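Local coordinates for uncharacterized protein (Magnetospirillum magneticum AMB-1, PDB 5MU5) that is a Maf glycosyltransferase involved in bacterial flagella formation, probably by transferring sugar onto flagellin, at residues A[245-248]-A[249-253]; A[648-652]-A[653-657]; A[616-619]-A[620-624]; A[565-568]-A[569-572]; A[132-135]-A[136-140]. All coordinates share one frame; numbering follows the deposited sequence.

Interaction 1: A[245-248]-A[249-253]; sequences EMEM and TRASY
A salt bridge between Glu247 and Arg250, three residues apart, links two side chains on one flank of helix 242-257, buried where other helices cover it. Arg250 meets the carboxylate side-on: NE donates to Glu247 OE1 at 2.9 Å and NH2 to Glu247 OE2 at 3.0 Å, both bonds nearly straight. OE2 uses its syn lone pair, whereas OE1 is met on the syn side but 20° out of the carboxylate plane. The two flat groups lie nearly coplanar, 28° apart, in a side-on pairing of one nitrogen to each oxygen. Glu247 reaches its partner although its CB points away: CG is anti to the backbone N (chi1 176°) and the chain then folds at chi2, turning the carboxylate along the helix, while the bend of Arg250 at chi3 presents its NE edge. Behind this pair runs the regular alpha-helical ladder from residue i+4 to i, as in Arg250 N to Met246 O at 2.9 Å and Ala251 N to Glu247 O at 2.9 Å. Thr249 N donates to Glu245 O at 3.1 Å, and Thr249 CB lies 3.4 Å from that same oxygen; the Thr249 hydroxyl pairs with Ser373. With Arg250 cut back to an alanine, the buried Glu247 carboxylate would probably lose its charged mate and turn more freely, keeping Asn325 at OE2. The bridge is buried beneath Asp653 and Leu656 of helix 653-661, and Tyr643 of helix 618-646 touches Arg250 and Thr249. Met248 and Ser252 lean on Ser374 of helix 373-378, and Ser252 OG bonds to Asn351.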
loop_
_atom_site.group_PDB
_atom_site.type_symbol
_atom_site.label_atom_id
_atom_site.label_comp_id
_atom_site.label_asym_id
_atom_site.label_seq_id
_atom_site.Cartn_x
_atom_site.Cartn_y
_atom_site.Cartn_z
ATOM N N GLU A 245 8.882 4.992 -11.848
ATOM C CA GLU A 245 9.174 6.233 -11.156
ATOM C C GLU A 245 9.815 7.210 -12.119
ATOM O O GLU A 245 9.588 8.397 -12.008
ATOM C CB GLU A 245 10.058 6.012 -9.936
ATOM C CG GLU A 245 9.388 5.173 -8.849
ATOM C CD GLU A 245 8.197 5.852 -8.178
ATOM O OE1 GLU A 245 8.249 7.079 -7.947
ATOM O OE2 GLU A 245 7.214 5.141 -7.849
ATOM N N MET A 246 10.616 6.712 -13.058
ATOM C CA MET A 246 11.180 7.569 -14.093
ATOM C C MET A 246 10.056 8.201 -14.900
ATOM O O MET A 246 10.063 9.411 -15.132
ATOM C CB MET A 246 12.110 6.805 -15.030
ATOM C CG MET A 246 13.449 6.440 -14.425
ATOM S SD MET A 246 14.424 5.477 -15.589
ATOM C CE MET A 246 16.014 5.574 -14.789
ATOM N N GLU A 247 9.081 7.400 -15.310
ATOM C CA GLU A 247 7.967 7.943 -16.077
ATOM C C GLU A 247 7.121 8.968 -15.314
ATOM O O GLU A 247 6.670 9.935 -15.901
ATOM C CB GLU A 247 7.057 6.834 -16.579
ATOM C CG GLU A 247 5.800 7.314 -17.310
ATOM C CD GLU A 247 6.064 8.397 -18.353
ATOM O OE1 GLU A 247 7.199 8.447 -18.883
ATOM O OE2 GLU A 247 5.144 9.209 -18.643
ATOM N N MET A 248 6.884 8.733 -14.025
ATOM C CA MET A 248 6.042 9.618 -13.228
ATOM C C MET A 248 6.704 10.966 -13.129
ATOM O O MET A 248 6.056 11.990 -13.295
ATOM C CB MET A 248 5.866 9.106 -11.799
ATOM C CG MET A 248 5.124 7.798 -11.604
ATOM S SD MET A 248 3.458 7.760 -12.257
ATOM C CE MET A 248 3.704 7.095 -13.901
ATOM N N THR A 249 7.995 10.935 -12.815
ATOM C CA THR A 249 8.787 12.129 -12.630
ATOM C C THR A 249 8.983 12.852 -13.966
ATOM O O THR A 249 8.985 14.081 -13.986
ATOM C CB THR A 249 10.133 11.796 -11.937
ATOM O OG1 THR A 249 9.885 11.377 -10.598
ATOM C CG2 THR A 249 11.049 12.981 -11.880
ATOM N N ARG A 250 9.136 12.116 -15.067
ATOM C CA ARG A 250 9.240 12.752 -16.388
ATOM C C ARG A 250 7.924 13.471 -16.753
ATOM O O ARG A 250 7.928 14.618 -17.192
ATOM C CB ARG A 250 9.567 11.738 -17.469
ATOM C CG ARG A 250 9.723 12.337 -18.858
ATOM C CD ARG A 250 9.502 11.290 -19.930
ATOM N NE ARG A 250 8.084 10.960 -20.024
ATOM C CZ ARG A 250 7.198 11.640 -20.749
ATOM N NH1 ARG A 250 7.571 12.683 -21.479
ATOM N NH2 ARG A 250 5.930 11.267 -20.735
ATOM N N ALA A 251 6.805 12.790 -16.560
ATOM C CA ALA A 251 5.495 13.389 -16.822
ATOM C C ALA A 251 5.353 14.678 -16.023
ATOM O O ALA A 251 5.042 15.722 -16.570
ATOM C CB ALA A 251 4.365 12.416 -16.463
ATOM N N SER A 252 5.612 14.594 -14.726
ATOM C CA SER A 252 5.446 15.736 -13.839
ATOM C C SER A 252 6.393 16.861 -14.218
ATOM O O SER A 252 5.998 18.018 -14.229
ATOM C CB SER A 252 5.657 15.321 -12.387
ATOM O OG SER A 252 5.298 16.385 -11.514
ATOM N N TYR A 253 7.630 16.506 -14.536
ATOM C CA TYR A 253 8.630 17.470 -14.958
ATOM C C TYR A 253 8.090 18.245 -16.159
ATOM O O TYR A 253 8.056 19.461 -16.140
ATOM C CB TYR A 253 9.928 16.752 -15.333
ATOM C CG TYR A 253 11.029 17.627 -15.897
ATOM C CD1 TYR A 253 10.950 18.133 -17.194
ATOM C CD2 TYR A 253 12.175 17.908 -15.151
ATOM C CE1 TYR A 253 11.956 18.918 -17.712
ATOM C CE2 TYR A 253 13.181 18.690 -15.668
ATOM C CZ TYR A 253 13.057 19.191 -16.951
ATOM O OH TYR A 253 14.056 19.954 -17.489
#

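Interaction 2: A[648-652]-A[653-657]; sequences EAFES and DEELF
Phe650, in the loop that leads into helix 653-661, meets Leu656 of the helix's first turn: Leu656 CD1 sits over one ring face, 3.8 Å from the ring centroid and offset toward the rim near CZ, a CH-pi contact. The carboxylate of Glu655 comes at the ring edge, with OE2 3.8 Å from Phe650 CD1. At Glu651 it is the backbone that is gripped, since its N donates to Glu655 OE1 at 2.7 Å, a short bond that reaches the oxygen from above the carboxylate plane. Glu655 gets there because its CG is anti to the backbone N (chi1 -175°) and the chain beyond is extended. Glu651 OE1 lies 3.5 Å from the same Glu655 OE1, a like-charge approach that would probably be eased by solvent around the exposed Glu651. Ser652 is the N-cap. Its OG, held between the backbone N and the carbonyl carbon (chi1 82°), accepts weak bonds from Glu654 N at 3.2 Å and Glu655 N at 3.4 Å, while its O takes Leu656 N at 3.3 Å in a nearly straight bond. The capped turn is pressed against two other helices: Phe650 packs edge-to-face with Trp642 of helix 618-646, and Asp653 and Leu656 lie against helix 242-257, with Asp653 OD2 also receiving Ala327 N at the start of helix 327-340.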
loop_
_atom_site.group_PDB
_atom_site.type_symbol
_atom_site.label_atom_id
_atom_site.label_comp_id
_atom_site.label_asym_id
_atom_site.label_seq_id
_atom_site.Cartn_x
_atom_site.Cartn_y
_atom_site.Cartn_z
ATOM N N GLU A 648 14.210 15.955 -20.292
ATOM C CA GLU A 648 13.479 16.935 -21.093
ATOM C C GLU A 648 13.311 16.480 -22.548
ATOM O O GLU A 648 12.297 16.770 -23.195
ATOM C CB GLU A 648 14.234 18.278 -21.047
ATOM C CG GLU A 648 13.384 19.515 -21.305
ATOM C CD GLU A 648 14.061 20.790 -20.811
ATOM O OE1 GLU A 648 15.029 21.245 -21.450
ATOM O OE2 GLU A 648 13.631 21.342 -19.777
ATOM N N ALA A 649 14.297 15.750 -23.052
ATOM C CA ALA A 649 14.344 15.393 -24.469
ATOM C C ALA A 649 13.459 14.213 -24.871
ATOM O O ALA A 649 13.127 14.076 -26.043
ATOM C CB ALA A 649 15.781 15.140 -24.893
ATOM N N PHE A 650 13.074 13.352 -23.935
ATOM C CA PHE A 650 12.185 12.234 -24.298
ATOM C C PHE A 650 10.903 12.795 -24.902
ATOM O O PHE A 650 10.261 13.634 -24.291
ATOM C CB PHE A 650 11.829 11.356 -23.092
ATOM C CG PHE A 650 13.009 10.684 -22.455
ATOM C CD1 PHE A 650 13.711 9.693 -23.137
ATOM C CD2 PHE A 650 13.407 11.025 -21.163
ATOM C CE1 PHE A 650 14.801 9.064 -22.548
ATOM C CE2 PHE A 650 14.493 10.396 -20.567
ATOM C CZ PHE A 650 15.192 9.421 -21.263
ATOM N N GLU A 651 10.547 12.352 -26.103
ATOM C CA GLU A 651 9.331 12.826 -26.774
ATOM C C GLU A 651 8.044 12.302 -26.135
ATOM O O GLU A 651 7.003 12.943 -26.243
ATOM C CB GLU A 651 9.365 12.443 -28.251
ATOM C CG GLU A 651 10.444 13.177 -29.035
ATOM C CD GLU A 651 10.746 12.553 -30.394
ATOM O OE1 GLU A 651 10.319 11.405 -30.653
ATOM O OE2 GLU A 651 11.434 13.211 -31.206
ATOM N N SER A 652 8.112 11.130 -25.500
ATOM C CA SER A 652 6.956 10.539 -24.820
ATOM C C SER A 652 7.372 9.411 -23.878
ATOM O O SER A 652 8.516 8.941 -23.903
ATOM C CB SER A 652 5.959 9.975 -25.831
ATOM O OG SER A 652 6.365 8.686 -26.261
ATOM N N ASP A 653 6.419 8.967 -23.070
ATOM C CA ASP A 653 6.632 7.857 -22.140
ATOM C C ASP A 653 7.066 6.591 -22.862
ATOM O O ASP A 653 7.848 5.801 -22.314
ATOM C CB ASP A 653 5.338 7.529 -21.374
ATOM C CG ASP A 653 4.197 7.031 -22.293
ATOM O OD1 ASP A 653 4.127 7.480 -23.468
ATOM O OD2 ASP A 653 3.378 6.192 -21.840
ATOM N N GLU A 654 6.528 6.391 -24.073
ATOM C CA GLU A 654 6.795 5.180 -24.847
ATOM C C GLU A 654 8.195 5.198 -25.413
ATOM O O GLU A 654 8.780 4.151 -25.592
ATOM C CB GLU A 654 5.732 4.942 -25.939
ATOM C CG GLU A 654 4.371 4.548 -25.347
ATOM C CD GLU A 654 3.233 4.433 -26.371
ATOM O OE1 GLU A 654 3.232 5.160 -27.386
ATOM O OE2 GLU A 654 2.312 3.615 -26.148
ATOM N N GLU A 655 8.748 6.379 -25.665
ATOM C CA GLU A 655 10.133 6.459 -26.116
ATOM C C GLU A 655 11.044 6.038 -24.958
ATOM O O GLU A 655 11.936 5.188 -25.122
ATOM C CB GLU A 655 10.489 7.869 -26.582
ATOM C CG GLU A 655 11.889 7.974 -27.183
ATOM C CD GLU A 655 12.432 9.399 -27.219
ATOM O OE1 GLU A 655 11.672 10.328 -27.579
ATOM O OE2 GLU A 655 13.626 9.594 -26.885
ATOM N N LEU A 656 10.808 6.628 -23.790
ATOM C CA LEU A 656 11.591 6.327 -22.589
ATOM C C LEU A 656 11.566 4.838 -22.242
ATOM O O LEU A 656 12.628 4.228 -21.985
ATOM C CB LEU A 656 11.069 7.130 -21.404
ATOM C CG LEU A 656 11.627 6.778 -20.032
ATOM C CD1 LEU A 656 13.149 6.814 -20.007
ATOM C CD2 LEU A 656 11.066 7.776 -19.040
ATOM N N PHE A 657 10.353 4.278 -22.243
ATOM C CA PHE A 657 10.124 2.872 -21.920
ATOM C C PHE A 657 10.802 1.955 -22.931
ATOM O O PHE A 657 11.401 0.962 -22.545
ATOM C CB PHE A 657 8.619 2.532 -21.802
ATOM C CG PHE A 657 8.360 1.169 -21.222
ATOM C CD1 PHE A 657 8.552 0.931 -19.858
ATOM C CD2 PHE A 657 7.956 0.106 -22.033
ATOM C CE1 PHE A 657 8.346 -0.332 -19.311
ATOM C CE2 PHE A 657 7.727 -1.155 -21.490
ATOM C CZ PHE A 657 7.927 -1.374 -20.127
#

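Interaction 3: A[616-619]-A[620-624]; sequences DRKA and EFWEI
Arg617 holds CG anti to its carbonyl carbon (chi1 -67°) and bends at chi3, while Glu620 turns CG the same way and then runs extended, which brings guanidinium and carboxylate together at the first turn of helix 618-646. Arg617 is the N-cap residue of this long helix in the Maf helical bundle domain, and its pairing with Glu620 is a salt bridge three residues apart at the helix start. The grip is side-on: NE gives a bond of 2.9 Å to Glu620 OE2, and NH2 one of 2.7 Å to Glu620 OE1, which accepts through its syn lone pair. NE also lies 3.1 Å from Glu620 OE1, a weak second bond. The planes are turned 46° against each other, and OE2 is met 34° out of the carboxylate plane, so the fit is skewed. Arg617 NH2 has a further acceptor in Ser108 O, which ties the helix start to the segment after helix 92-107. Past the bridge the backbone settles into helix: Trp622 N donates to Lys618 O at 3.0 Å and Glu623 N to Ala619 O at 2.9 Å, after a weak bond from Glu620 N to Arg617 O. Phe621 heads for helix 92-107 and meets Phe112 edge-to-face. Lys618 and Trp622 lie side by side, pointing the same way, the lysine fully extended and its NZ in a long, weak ion pair with Glu118. Lys618 CE comes within 3.7 Å of Trp622 NE1, a buried indole nitrogen that has no hydrogen-bond partner in the model.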
loop_
_atom_site.group_PDB
_atom_site.type_symbol
_atom_site.label_atom_id
_atom_site.label_comp_id
_atom_site.label_asym_id
_atom_site.label_seq_id
_atom_site.Cartn_x
_atom_site.Cartn_y
_atom_site.Cartn_z
ATOM N N ASP A 616 26.408 -27.095 1.871
ATOM C CA ASP A 616 27.794 -26.690 2.139
ATOM C C ASP A 616 28.402 -25.813 1.038
ATOM O O ASP A 616 29.514 -25.334 1.190
ATOM C CB ASP A 616 28.694 -27.906 2.416
ATOM C CG ASP A 616 28.799 -28.856 1.229
ATOM O OD1 ASP A 616 28.018 -28.710 0.258
ATOM O OD2 ASP A 616 29.665 -29.758 1.276
ATOM N N ARG A 617 27.685 -25.621 -0.064
ATOM C CA ARG A 617 28.112 -24.695 -1.109
ATOM C C ARG A 617 27.260 -23.406 -1.097
ATOM O O ARG A 617 27.288 -22.629 -2.045
ATOM C CB ARG A 617 28.045 -25.378 -2.482
ATOM C CG ARG A 617 29.064 -26.511 -2.650
ATOM C CD ARG A 617 28.989 -27.179 -4.026
ATOM N NE ARG A 617 29.336 -26.240 -5.089
ATOM C CZ ARG A 617 29.015 -26.372 -6.378
ATOM N NH1 ARG A 617 28.354 -27.418 -6.822
ATOM N NH2 ARG A 617 29.370 -25.434 -7.239
ATOM N N LYS A 618 26.508 -23.184 -0.024
ATOM C CA LYS A 618 25.663 -21.989 0.097
ATOM C C LYS A 618 26.454 -20.678 -0.085
ATOM O O LYS A 618 25.957 -19.753 -0.729
ATOM C CB LYS A 618 24.931 -21.990 1.451
ATOM C CG LYS A 618 23.928 -20.865 1.641
ATOM C CD LYS A 618 23.199 -21.001 2.972
ATOM C CE LYS A 618 22.387 -19.755 3.252
ATOM N NZ LYS A 618 21.702 -19.784 4.570
ATOM N N ALA A 619 27.669 -20.612 0.462
ATOM C CA ALA A 619 28.534 -19.418 0.348
ATOM C C ALA A 619 28.821 -19.028 -1.098
ATOM O O ALA A 619 28.963 -17.837 -1.394
ATOM C CB ALA A 619 29.844 -19.610 1.110
ATOM N N GLU A 620 28.898 -20.019 -1.988
ATOM C CA GLU A 620 29.111 -19.758 -3.410
ATOM C C GLU A 620 27.924 -19.010 -3.963
ATOM O O GLU A 620 28.090 -18.111 -4.776
ATOM C CB GLU A 620 29.287 -21.044 -4.206
ATOM C CG GLU A 620 30.521 -21.855 -3.853
ATOM C CD GLU A 620 30.562 -23.212 -4.557
ATOM O OE1 GLU A 620 30.051 -23.327 -5.687
ATOM O OE2 GLU A 620 31.132 -24.171 -3.997
ATOM N N PHE A 621 26.725 -19.370 -3.523
ATOM C CA PHE A 621 25.529 -18.687 -4.003
ATOM C C PHE A 621 25.453 -17.287 -3.445
ATOM O O PHE A 621 25.032 -16.370 -4.135
ATOM C CB PHE A 621 24.267 -19.460 -3.672
ATOM C CG PHE A 621 23.038 -18.935 -4.368
ATOM C CD1 PHE A 621 23.030 -18.727 -5.729
ATOM C CD2 PHE A 621 21.881 -18.689 -3.657
ATOM C CE1 PHE A 621 21.898 -18.255 -6.368
ATOM C CE2 PHE A 621 20.744 -18.226 -4.289
ATOM C CZ PHE A 621 20.758 -17.997 -5.646
ATOM N N TRP A 622 25.856 -17.127 -2.186
ATOM C CA TRP A 622 25.972 -15.805 -1.600
ATOM C C TRP A 622 26.925 -14.916 -2.420
ATOM O O TRP A 622 26.648 -13.749 -2.625
ATOM C CB TRP A 622 26.427 -15.878 -0.143
ATOM C CG TRP A 622 25.299 -15.839 0.842
ATOM C CD1 TRP A 622 24.969 -16.794 1.751
ATOM C CD2 TRP A 622 24.338 -14.782 1.000
ATOM N NE1 TRP A 622 23.869 -16.401 2.474
ATOM C CE2 TRP A 622 23.468 -15.167 2.046
ATOM C CE3 TRP A 622 24.153 -13.544 0.386
ATOM C CZ2 TRP A 622 22.422 -14.367 2.477
ATOM C CZ3 TRP A 622 23.118 -12.743 0.809
ATOM C CH2 TRP A 622 22.247 -13.158 1.842
ATOM N N GLU A 623 28.051 -15.457 -2.866
ATOM C CA GLU A 623 28.981 -14.680 -3.686
ATOM C C GLU A 623 28.321 -14.288 -5.033
ATOM O O GLU A 623 28.431 -13.142 -5.486
ATOM C CB GLU A 623 30.297 -15.436 -3.873
ATOM C CG GLU A 623 31.225 -14.900 -4.970
ATOM C CD GLU A 623 31.489 -13.396 -4.898
ATOM O OE1 GLU A 623 31.478 -12.805 -3.798
ATOM O OE2 GLU A 623 31.703 -12.791 -5.968
ATOM N N ILE A 624 27.610 -15.228 -5.649
ATOM C CA ILE A 624 26.831 -14.934 -6.855
ATOM C C ILE A 624 25.849 -13.788 -6.642
ATOM O O ILE A 624 25.721 -12.889 -7.487
ATOM C CB ILE A 624 26.077 -16.180 -7.325
ATOM C CG1 ILE A 624 27.084 -17.148 -7.966
ATOM C CG2 ILE A 624 24.991 -15.815 -8.335
ATOM C CD1 ILE A 624 26.530 -18.519 -8.282
#

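Interaction 4: A[565-568]-A[569-572]; sequences VGDS and NRLM
Asp567 caps the start of helix 568-579 and meets Arg570 across the first turn. Among the polar side-chain contacts, the cap itself is weak: Asp567 OD1 accepts from Arg570 N at 3.4 Å, though the bond is close to straight. With CG anti to the backbone N (chi1 -170°), the carboxylate folds back over the turn. A water molecule backs up the cap: it accepts from Asn569 N at 2.9 Å and donates to Asp567 OD1 at 3.3 Å, so a second amide of the helix start is linked to the same oxygen. The charged ends do not pair, since Asp567 OD2 and Arg570 NE stay 5.4 Å apart, and the touch is instead between Asp567 CG and Arg570 CB at 3.6 Å, with the two side chains lying alongside each other. The backbone bonds are firmer: Leu571 N to Asp567 O at 2.9 Å, nearly along the C=O axis, and Met572 N to Ser568 O at 3.0 Å. Leu571 CB rests 3.3 Å from Asp567 O, a carbon against the carbonyl that its own N-H bonds. Val565 is the first residue past helix 546-564, and Gly566, with positive phi, carries the chain round to helix 568-579. Leu571 packs on Met561 and His564 of helix 546-564 and on Tyr605 of helix 589-609; Trp622 of helix 618-646 touches Val565, Ser568 and Leu571, while Met572 faces Met599 and Ala602 of helix 589-609.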
loop_
_atom_site.group_PDB
_atom_site.type_symbol
_atom_site.label_atom_id
_atom_site.label_comp_id
_atom_site.label_asym_id
_atom_site.label_seq_id
_atom_site.Cartn_x
_atom_site.Cartn_y
_atom_site.Cartn_z
ATOM N N VAL A 565 26.957 -9.610 3.214
ATOM C CA VAL A 565 26.786 -10.829 2.434
ATOM C C VAL A 565 26.937 -12.025 3.367
ATOM O O VAL A 565 27.895 -12.097 4.146
ATOM C CB VAL A 565 27.813 -10.932 1.266
ATOM C CG1 VAL A 565 29.252 -10.760 1.759
ATOM C CG2 VAL A 565 27.648 -12.253 0.519
ATOM N N GLY A 566 25.981 -12.946 3.308
ATOM C CA GLY A 566 26.018 -14.151 4.145
ATOM C C GLY A 566 25.176 -14.042 5.415
ATOM O O GLY A 566 24.854 -15.051 6.001
ATOM N N ASP A 567 24.834 -12.825 5.849
ATOM C CA ASP A 567 24.056 -12.622 7.071
ATOM C C ASP A 567 22.733 -12.001 6.653
ATOM O O ASP A 567 22.597 -10.785 6.585
ATOM C CB ASP A 567 24.836 -11.758 8.092
ATOM C CG ASP A 567 24.168 -11.722 9.477
ATOM O OD1 ASP A 567 22.940 -11.997 9.574
ATOM O OD2 ASP A 567 24.870 -11.399 10.469
ATOM N N SER A 568 21.761 -12.870 6.379
ATOM C CA SER A 568 20.489 -12.485 5.759
ATOM C C SER A 568 19.764 -11.413 6.532
ATOM O O SER A 568 19.392 -10.384 5.989
ATOM C CB SER A 568 19.536 -13.679 5.621
ATOM O OG SER A 568 20.102 -14.705 4.838
ATOM N N ASN A 569 19.560 -11.661 7.809
ATOM C CA ASN A 569 18.768 -10.769 8.601
ATOM C C ASN A 569 19.433 -9.406 8.799
ATOM O O ASN A 569 18.779 -8.366 8.658
ATOM C CB ASN A 569 18.420 -11.439 9.914
ATOM C CG ASN A 569 17.471 -12.617 9.733
ATOM O OD1 ASN A 569 16.959 -12.880 8.630
ATOM N ND2 ASN A 569 17.226 -13.341 10.826
ATOM N N ARG A 570 20.730 -9.404 9.098
ATOM C CA ARG A 570 21.458 -8.154 9.287
ATOM C C ARG A 570 21.461 -7.337 7.986
ATOM O O ARG A 570 21.207 -6.148 8.003
ATOM C CB ARG A 570 22.875 -8.416 9.805
ATOM C CG ARG A 570 23.692 -7.156 10.103
ATOM C CD ARG A 570 23.017 -6.195 11.092
ATOM N NE ARG A 570 22.560 -6.837 12.344
ATOM C CZ ARG A 570 21.882 -6.216 13.321
ATOM N NH1 ARG A 570 21.563 -4.919 13.221
ATOM N NH2 ARG A 570 21.514 -6.897 14.407
ATOM N N LEU A 571 21.716 -8.001 6.868
ATOM C CA LEU A 571 21.701 -7.366 5.561
ATOM C C LEU A 571 20.370 -6.731 5.272
ATOM O O LEU A 571 20.333 -5.602 4.774
ATOM C CB LEU A 571 22.000 -8.389 4.462
ATOM C CG LEU A 571 21.916 -7.868 3.036
ATOM C CD1 LEU A 571 22.778 -6.626 2.875
ATOM C CD2 LEU A 571 22.352 -8.968 2.087
ATOM N N MET A 572 19.283 -7.449 5.567
ATOM C CA MET A 572 17.916 -6.902 5.356
ATOM C C MET A 572 17.617 -5.742 6.262
ATOM O O MET A 572 17.009 -4.774 5.830
ATOM C CB MET A 572 16.818 -7.940 5.583
ATOM C CG MET A 572 16.454 -8.779 4.388
ATOM S SD MET A 572 16.031 -7.897 2.869
ATOM C CE MET A 572 15.103 -6.459 3.422
HETATM O O HOH W 1 20.384 -14.061 9.270
#

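Interaction 5: A[132-135]-A[136-140]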
loop_
_atom_site.group_PDB
_atom_site.type_symbol
_atom_site.label_atom_id
_atom_site.label_comp_id
_atom_site.label_asym_id
_atom_site.label_seq_id
_atom_site.Cartn_x
_atom_site.Cartn_y
_atom_site.Cartn_z
ATOM N N GLY A 132 4.607 -18.285 27.739
ATOM C CA GLY A 132 5.808 -18.146 26.929
ATOM C C GLY A 132 6.803 -19.276 26.970
ATOM O O GLY A 132 7.941 -19.107 26.548
ATOM N N TYR A 133 6.391 -20.438 27.460
ATOM C CA TYR A 133 7.259 -21.619 27.472
ATOM C C TYR A 133 7.819 -21.964 26.064
ATOM O O TYR A 133 8.933 -22.457 25.938
ATOM C CB TYR A 133 6.501 -22.823 28.036
ATOM C CG TYR A 133 6.111 -22.704 29.498
ATOM C CD1 TYR A 133 7.065 -22.390 30.462
ATOM C CD2 TYR A 133 4.807 -22.946 29.920
ATOM C CE1 TYR A 133 6.735 -22.296 31.799
ATOM C CE2 TYR A 133 4.463 -22.863 31.259
ATOM C CZ TYR A 133 5.438 -22.531 32.197
ATOM O OH TYR A 133 5.143 -22.433 33.537
ATOM N N GLN A 134 7.060 -21.690 25.010
ATOM C CA GLN A 134 7.531 -21.949 23.644
ATOM C C GLN A 134 8.687 -21.061 23.186
ATOM O O GLN A 134 9.522 -21.505 22.403
ATOM C CB GLN A 134 6.371 -21.847 22.619
ATOM C CG GLN A 134 5.729 -20.464 22.429
ATOM C CD GLN A 134 4.735 -20.076 23.526
ATOM O OE1 GLN A 134 4.526 -20.818 24.476
ATOM N NE2 GLN A 134 4.128 -18.909 23.393
ATOM N N LEU A 135 8.756 -19.829 23.688
ATOM C CA LEU A 135 9.726 -18.817 23.187
ATOM C C LEU A 135 11.199 -19.188 23.149
ATOM O O LEU A 135 11.822 -19.064 22.111
ATOM C CB LEU A 135 9.575 -17.478 23.921
ATOM C CG LEU A 135 8.373 -16.635 23.538
ATOM C CD1 LEU A 135 8.384 -15.360 24.368
ATOM C CD2 LEU A 135 8.358 -16.299 22.055
ATOM N N PRO A 136 11.773 -19.611 24.278
ATOM C CA PRO A 136 13.175 -19.993 24.210
ATOM C C PRO A 136 13.460 -20.908 23.033
ATOM O O PRO A 136 14.397 -20.670 22.290
ATOM C CB PRO A 136 13.399 -20.754 25.519
ATOM C CG PRO A 136 12.349 -20.273 26.457
ATOM C CD PRO A 136 11.203 -19.772 25.633
ATOM N N ILE A 137 12.636 -21.934 22.856
ATOM C CA ILE A 137 12.844 -22.933 21.798
ATOM C C ILE A 137 12.719 -22.351 20.383
ATOM O O ILE A 137 13.577 -22.587 19.545
ATOM C CB ILE A 137 11.871 -24.129 21.953
ATOM C CG1 ILE A 137 12.130 -24.851 23.280
ATOM C CG2 ILE A 137 12.029 -25.111 20.788
ATOM C CD1 ILE A 137 11.023 -25.793 23.718
ATOM N N LEU A 138 11.660 -21.590 20.125
ATOM C CA LEU A 138 11.442 -20.988 18.803
ATOM C C LEU A 138 12.566 -20.001 18.445
ATOM O O LEU A 138 13.016 -19.941 17.311
ATOM C CB LEU A 138 10.078 -20.270 18.751
ATOM C CG LEU A 138 8.798 -21.097 18.963
ATOM C CD1 LEU A 138 7.562 -20.201 19.102
ATOM C CD2 LEU A 138 8.601 -22.055 17.814
ATOM N N LEU A 139 13.029 -19.247 19.435
ATOM C CA LEU A 139 14.101 -18.274 19.232
ATOM C C LEU A 139 15.410 -18.939 18.888
ATOM O O LEU A 139 16.109 -18.505 17.971
ATOM C CB LEU A 139 14.271 -17.395 20.475
ATOM C CG LEU A 139 13.036 -16.523 20.749
ATOM C CD1 LEU A 139 13.159 -15.809 22.090
ATOM C CD2 LEU A 139 12.765 -15.534 19.622
ATOM N N GLU A 140 15.727 -20.012 19.606
ATOM C CA GLU A 140 16.946 -20.774 19.347
ATOM C C GLU A 140 16.927 -21.429 17.957
ATOM O O GLU A 140 17.947 -21.495 17.293
ATOM C CB GLU A 140 17.154 -21.830 20.450
ATOM C CG GLU A 140 18.542 -22.462 20.465
ATOM C CD GLU A 140 18.756 -23.491 19.361
ATOM O OE1 GLU A 140 17.800 -24.226 18.999
ATOM O OE2 GLU A 140 19.895 -23.573 18.855
#
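Pro136 follows Leu135 directly, and the peptide link itself brings Pro136 CD to 3.3 Å from Leu135 CB. Lacking an N-H, the proline turns its CD toward Gly132 O at 3.5 Å, which suits the first turn of helix 134-142, the helix of the beta-alpha-beta unit between strands 123-127 and 146-150. Ile137 rests its CB on Gln134 O at 3.6 Å and reaches out to Glu66 and Ala69 of helix 61-71. Leu138 N donates to Gln134 O at 3.1 Å, and Leu138 CD1 lies 3.8 Å from Gln134 CG; the glutamine's NE2 goes to Leu129 O, and both residues face Phe213 of strand 211-214. Leu139 N bonds to Leu135 O at 2.9 Å, and Leu139 CG nears that oxygen at 3.1 Å because its first torsion (chi1 -65°) sets CG beside its own N. Leu139 CD1 reaches to 4.4 Å from Leu135 CB, and both leucines touch Leu169 of helix 166-171. Replacing Leu139 with a glycine would probably open a gap beside Leu135 and Leu169. Apart from the link between neighbours, side chains meet across this turn through carbons, against each other or a carbonyl oxygen, and the hydrogen bonds between the segments are all from the backbone.

From the N terminus, interaction 5 (132-140) comes first, then 1 (245-253), 4 (565-572), 3 (616-624) and 2 (648-657). Each closes no more than a turn or two of chain, and none nests in or crosses another. Two pairs meet in space. Interactions 1 and 2 touch, notably through a probable hydrogen bond from Tyr253 OH to Glu648 OE2 (2.7 Å), joining helix 242-257 to the last loop and helix. Interactions 4 and 3 touch at Trp622, where two helix starts of the helical bundle domain come together. Interaction 5, in the N-terminal domain, stands about 9 Å from interaction 4 between nearest atoms and does not touch it.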